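Local coordinates for competence protein ComEA-related protein (Thermus thermophilus, PDB 2DUY), which is of unknown function but, as a small helix-hairpin-helix protein related to the competence protein ComEA, probably binds DNA, at residues 24-29 with 38-43; 51-56 with 64-69. One frame throughout, in Å; residues are numbered along the deposited sequence.

In the fold
The chain folds as two helix-hairpin-helix units in series, and each contact lies within one of them. Contact 1 joins helix 26-29 to helix 37-45. Contact 2 follows it along the chain, where the 3-10 segment that begins at 52 meets helix 63-69. The contact centres are about 14 Å apart, with the middle of the chain between them. They touch through one apolar pair. Ile43 CG1 of contact 1 lies 3.8 Å from Leu55 CD1 of contact 2, so helix 37-45 packs on the 3-10 segment that holds Leu55. Any DNA-binding role is inferred from the family.

Contact 1: residues 24-29 with 38-43; sequences ASLEEL and VLARRI
In the first helix-hairpin-helix unit, Leu26 and Leu29 of the short helix 26-29 pack on Ala40 and Ile43 of helix 37-45. The backbones come near at Leu29 and Ala40, whose CA atoms are 5.7 Å apart. The small side chain of Ala40 is consistent with this approach. Ala40 CB meets Leu29 CB at 4.0 Å. Leu26 also reaches this methyl. With CG anti to its backbone N (chi1 -166°), Leu26 sets CD1 only 3.4 Å from Ala40 CB, tighter than usual for two carbons. Leu26 CD1 also lies 3.5 Å from Arg41 N. Deeper in, Leu29 CD1 touches Ile43 CG2 at 3.9 Å, the two side chains meeting at a slant. Ile43 continues this packing to Leu55.

The first helix is started by a capping box. Glu28 N donates to Ser25 OG at 3.2 Å, and Ser25 N donates back to Glu28 OE2 at 2.8 Å, from above the carboxylate plane. Arg41 adds little to the contact, and its guanidinium forms a salt bridge with Glu45. No hydrogen bond crosses between 24-29 and 38-43. The two helices are therefore joined here by apolar packing around Ala40, with Leu29 and Ile43 extending it inward.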
# COMPACT_ATOMS: atom_id res chain seq x y z
N ALA A 24 5.58 5.94 -2.70
CA ALA A 24 6.48 4.81 -2.52
C ALA A 24 6.87 4.12 -3.82
O ALA A 24 6.12 4.13 -4.79
CB ALA A 24 5.85 3.79 -1.59
N SER A 25 8.06 3.52 -3.83
CA SER A 25 8.56 2.79 -4.99
C SER A 25 7.96 1.39 -4.87
O SER A 25 7.43 1.04 -3.82
CB SER A 25 10.08 2.66 -4.92
OG SER A 25 10.43 1.82 -3.83
N LEU A 26 8.07 0.59 -5.92
CA LEU A 26 7.52 -0.76 -5.90
C LEU A 26 8.07 -1.58 -4.73
O LEU A 26 7.33 -2.25 -4.02
CB LEU A 26 7.82 -1.50 -7.20
CG LEU A 26 7.00 -2.78 -7.39
CD1 LEU A 26 5.59 -2.42 -7.88
CD2 LEU A 26 7.70 -3.70 -8.37
N GLU A 27 9.39 -1.51 -4.53
CA GLU A 27 10.08 -2.24 -3.46
C GLU A 27 9.57 -1.83 -2.08
O GLU A 27 9.42 -2.67 -1.18
CB GLU A 27 11.59 -1.98 -3.50
CG GLU A 27 12.27 -2.25 -4.83
CD GLU A 27 12.43 -3.72 -5.16
OE1 GLU A 27 13.12 -4.04 -6.15
OE2 GLU A 27 11.86 -4.56 -4.43
N GLU A 28 9.35 -0.53 -1.90
CA GLU A 28 8.87 -0.01 -0.62
C GLU A 28 7.47 -0.54 -0.33
O GLU A 28 7.16 -0.89 0.81
CB GLU A 28 8.90 1.52 -0.64
CG GLU A 28 10.32 2.08 -0.51
CD GLU A 28 10.47 3.53 -0.95
OE1 GLU A 28 11.55 4.10 -0.69
OE2 GLU A 28 9.55 4.11 -1.56
N LEU A 29 6.64 -0.61 -1.36
CA LEU A 29 5.29 -1.13 -1.18
C LEU A 29 5.36 -2.62 -0.88
O LEU A 29 4.56 -3.16 -0.11
CB LEU A 29 4.47 -0.90 -2.45
CG LEU A 29 4.10 0.55 -2.78
CD1 LEU A 29 3.50 0.63 -4.16
CD2 LEU A 29 3.09 1.05 -1.74
N VAL A 38 2.63 -8.28 -7.55
CA VAL A 38 1.42 -8.04 -8.34
C VAL A 38 0.57 -6.95 -7.72
O VAL A 38 0.10 -6.05 -8.42
CB VAL A 38 0.58 -9.31 -8.48
CG1 VAL A 38 -0.74 -8.99 -9.16
CG2 VAL A 38 1.36 -10.34 -9.29
N LEU A 39 0.37 -7.02 -6.41
CA LEU A 39 -0.43 -6.01 -5.73
C LEU A 39 0.30 -4.67 -5.72
O LEU A 39 -0.32 -3.62 -5.89
CB LEU A 39 -0.75 -6.45 -4.30
CG LEU A 39 -1.81 -7.55 -4.18
CD1 LEU A 39 -1.99 -7.93 -2.71
CD2 LEU A 39 -3.13 -7.06 -4.78
N ALA A 40 1.62 -4.70 -5.52
CA ALA A 40 2.41 -3.47 -5.50
C ALA A 40 2.26 -2.75 -6.83
O ALA A 40 2.10 -1.53 -6.87
CB ALA A 40 3.88 -3.78 -5.22
N ARG A 41 2.30 -3.51 -7.92
CA ARG A 41 2.16 -2.95 -9.26
C ARG A 41 0.78 -2.30 -9.45
O ARG A 41 0.67 -1.20 -9.98
CB ARG A 41 2.33 -4.04 -10.31
CG ARG A 41 2.53 -3.51 -11.72
CD ARG A 41 2.21 -4.56 -12.79
NE ARG A 41 0.83 -4.45 -13.26
CZ ARG A 41 -0.23 -5.00 -12.68
NH1 ARG A 41 -0.10 -5.74 -11.59
NH2 ARG A 41 -1.44 -4.81 -13.20
N ARG A 42 -0.27 -3.00 -9.02
CA ARG A 42 -1.62 -2.46 -9.16
C ARG A 42 -1.80 -1.20 -8.32
O ARG A 42 -2.54 -0.29 -8.70
CB ARG A 42 -2.66 -3.50 -8.73
CG ARG A 42 -2.72 -4.71 -9.65
CD ARG A 42 -3.61 -5.79 -9.08
NE ARG A 42 -3.75 -6.91 -10.01
CZ ARG A 42 -4.36 -8.06 -9.71
NH1 ARG A 42 -4.89 -8.24 -8.50
NH2 ARG A 42 -4.45 -9.02 -10.63
N ILE A 43 -1.15 -1.15 -7.16
CA ILE A 43 -1.27 0.03 -6.32
C ILE A 43 -0.67 1.23 -7.06
O ILE A 43 -1.29 2.28 -7.12
CB ILE A 43 -0.55 -0.18 -4.96
CG1 ILE A 43 -1.35 -1.17 -4.12
CG2 ILE A 43 -0.40 1.17 -4.21
CD1 ILE A 43 -0.67 -1.59 -2.82

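Contact 2: residues 51-56 with 64-69; sequences RVEDLL and ATLERL
Leu66 packs its two methyls against Val52, Leu55 and Leu56. Chi1 of -172° carries CG away from the backbone N, and with chi2 at 48° the methyls lie among the side chains of 51-56. Leu66 CD1 meets Leu55 CD2 at 3.6 Å and Val52 CG1 at 4.0 Å. Leu66 CD2 meets Leu56 CG at 3.7 Å, the two leucines crossing at about a right angle. Leu69, one turn on, reaches Leu55 CD2 with its CD1 at 4.3 Å. This is the second helix-hairpin-helix unit: the 3-10 segment that begins at 52 and helix 63-69 are the two helical elements of the motif. Val52 and Leu55 also touch Leu73 of strand 73-74. An alanine in place of Leu66 would probably leave a gap between the two segments, with Val52, Leu55 and Leu56 losing their shared partner.

Polar groups lie around this packing. The bent Glu53 chain brings OE2 to 3.7 Å from Leu66 CD2, while OE2 also forms a salt bridge with Arg70. Within 51-56, Asp54 holds the start of the turn: OD1 takes Arg51 NE at 2.8 Å in a salt bridge, and OD2 accepts from Arg51 N at 3.1 Å and from Ala50 N.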
# COMPACT_ATOMS: atom_id res chain seq x y z
N ARG A 51 -7.22 9.26 -0.22
CA ARG A 51 -7.20 8.75 1.14
C ARG A 51 -6.84 7.27 1.08
O ARG A 51 -6.95 6.63 0.03
CB ARG A 51 -8.56 8.95 1.85
CG ARG A 51 -9.76 8.17 1.26
CD ARG A 51 -10.71 9.07 0.47
NE ARG A 51 -11.85 8.32 -0.09
CZ ARG A 51 -13.05 8.22 0.48
NH1 ARG A 51 -13.30 8.82 1.63
NH2 ARG A 51 -14.02 7.53 -0.12
N VAL A 52 -6.39 6.72 2.20
CA VAL A 52 -5.99 5.32 2.24
C VAL A 52 -7.14 4.39 1.87
O VAL A 52 -6.93 3.33 1.28
CB VAL A 52 -5.42 4.95 3.62
CG1 VAL A 52 -5.20 3.45 3.73
CG2 VAL A 52 -4.09 5.68 3.83
N GLU A 53 -8.36 4.81 2.18
CA GLU A 53 -9.50 3.96 1.86
C GLU A 53 -9.70 3.79 0.36
O GLU A 53 -10.43 2.89 -0.06
CB GLU A 53 -10.76 4.53 2.51
CG GLU A 53 -11.68 3.49 3.12
CD GLU A 53 -10.97 2.55 4.09
OE1 GLU A 53 -9.85 2.87 4.57
OE2 GLU A 53 -11.55 1.49 4.39
N ASP A 54 -9.07 4.64 -0.44
CA ASP A 54 -9.20 4.51 -1.89
C ASP A 54 -8.47 3.26 -2.37
O ASP A 54 -8.62 2.86 -3.52
CB ASP A 54 -8.67 5.76 -2.62
CG ASP A 54 -9.55 6.99 -2.40
OD1 ASP A 54 -10.77 6.84 -2.20
OD2 ASP A 54 -9.02 8.11 -2.46
N LEU A 55 -7.70 2.64 -1.49
CA LEU A 55 -6.98 1.43 -1.86
C LEU A 55 -7.97 0.32 -2.22
O LEU A 55 -7.60 -0.67 -2.86
CB LEU A 55 -6.09 0.98 -0.70
CG LEU A 55 -4.95 0.01 -1.00
CD1 LEU A 55 -4.01 0.60 -2.08
CD2 LEU A 55 -4.19 -0.24 0.30
N LEU A 56 -9.22 0.48 -1.80
CA LEU A 56 -10.24 -0.51 -2.12
C LEU A 56 -10.53 -0.57 -3.62
O LEU A 56 -11.27 -1.44 -4.07
CB LEU A 56 -11.53 -0.25 -1.34
CG LEU A 56 -11.43 -0.55 0.16
CD1 LEU A 56 -12.74 -0.22 0.86
CD2 LEU A 56 -11.10 -2.04 0.34
N ALA A 64 -9.98 -7.03 4.75
CA ALA A 64 -9.14 -7.68 5.76
C ALA A 64 -7.69 -7.32 5.48
O ALA A 64 -6.89 -7.17 6.41
CB ALA A 64 -9.33 -9.20 5.72
N THR A 65 -7.36 -7.20 4.20
CA THR A 65 -6.00 -6.86 3.79
C THR A 65 -5.74 -5.43 4.21
O THR A 65 -4.73 -5.12 4.82
CB THR A 65 -5.84 -6.90 2.27
OG1 THR A 65 -6.21 -8.19 1.77
CG2 THR A 65 -4.39 -6.62 1.90
N LEU A 66 -6.69 -4.57 3.87
CA LEU A 66 -6.58 -3.15 4.19
C LEU A 66 -6.54 -2.92 5.69
O LEU A 66 -5.78 -2.09 6.17
CB LEU A 66 -7.75 -2.41 3.56
CG LEU A 66 -7.74 -0.89 3.62
CD1 LEU A 66 -6.39 -0.35 3.17
CD2 LEU A 66 -8.84 -0.36 2.73
N GLU A 67 -7.36 -3.66 6.43
CA GLU A 67 -7.42 -3.53 7.88
C GLU A 67 -6.04 -3.67 8.51
O GLU A 67 -5.67 -2.93 9.42
CB GLU A 67 -8.37 -4.58 8.46
CG GLU A 67 -8.66 -4.41 9.95
CD GLU A 67 -9.66 -5.44 10.47
OE1 GLU A 67 -10.09 -5.31 11.64
OE2 GLU A 67 -10.01 -6.38 9.72
N ARG A 68 -5.27 -4.63 8.02
CA ARG A 68 -3.94 -4.88 8.55
C ARG A 68 -2.95 -3.79 8.17
O ARG A 68 -2.02 -3.49 8.93
CB ARG A 68 -3.42 -6.22 8.04
CG ARG A 68 -4.31 -7.41 8.36
CD ARG A 68 -4.43 -7.65 9.86
NE ARG A 68 -5.29 -6.67 10.52
CZ ARG A 68 -5.78 -6.81 11.75
NH1 ARG A 68 -5.48 -7.90 12.46
NH2 ARG A 68 -6.56 -5.88 12.28
N LEU A 69 -3.14 -3.20 6.99
CA LEU A 69 -2.24 -2.17 6.48
C LEU A 69 -2.46 -0.75 6.96
O LEU A 69 -1.55 0.07 6.90
CB LEU A 69 -2.28 -2.14 4.95
CG LEU A 69 -1.75 -3.34 4.17
CD1 LEU A 69 -2.08 -3.15 2.70
CD2 LEU A 69 -0.25 -3.47 4.37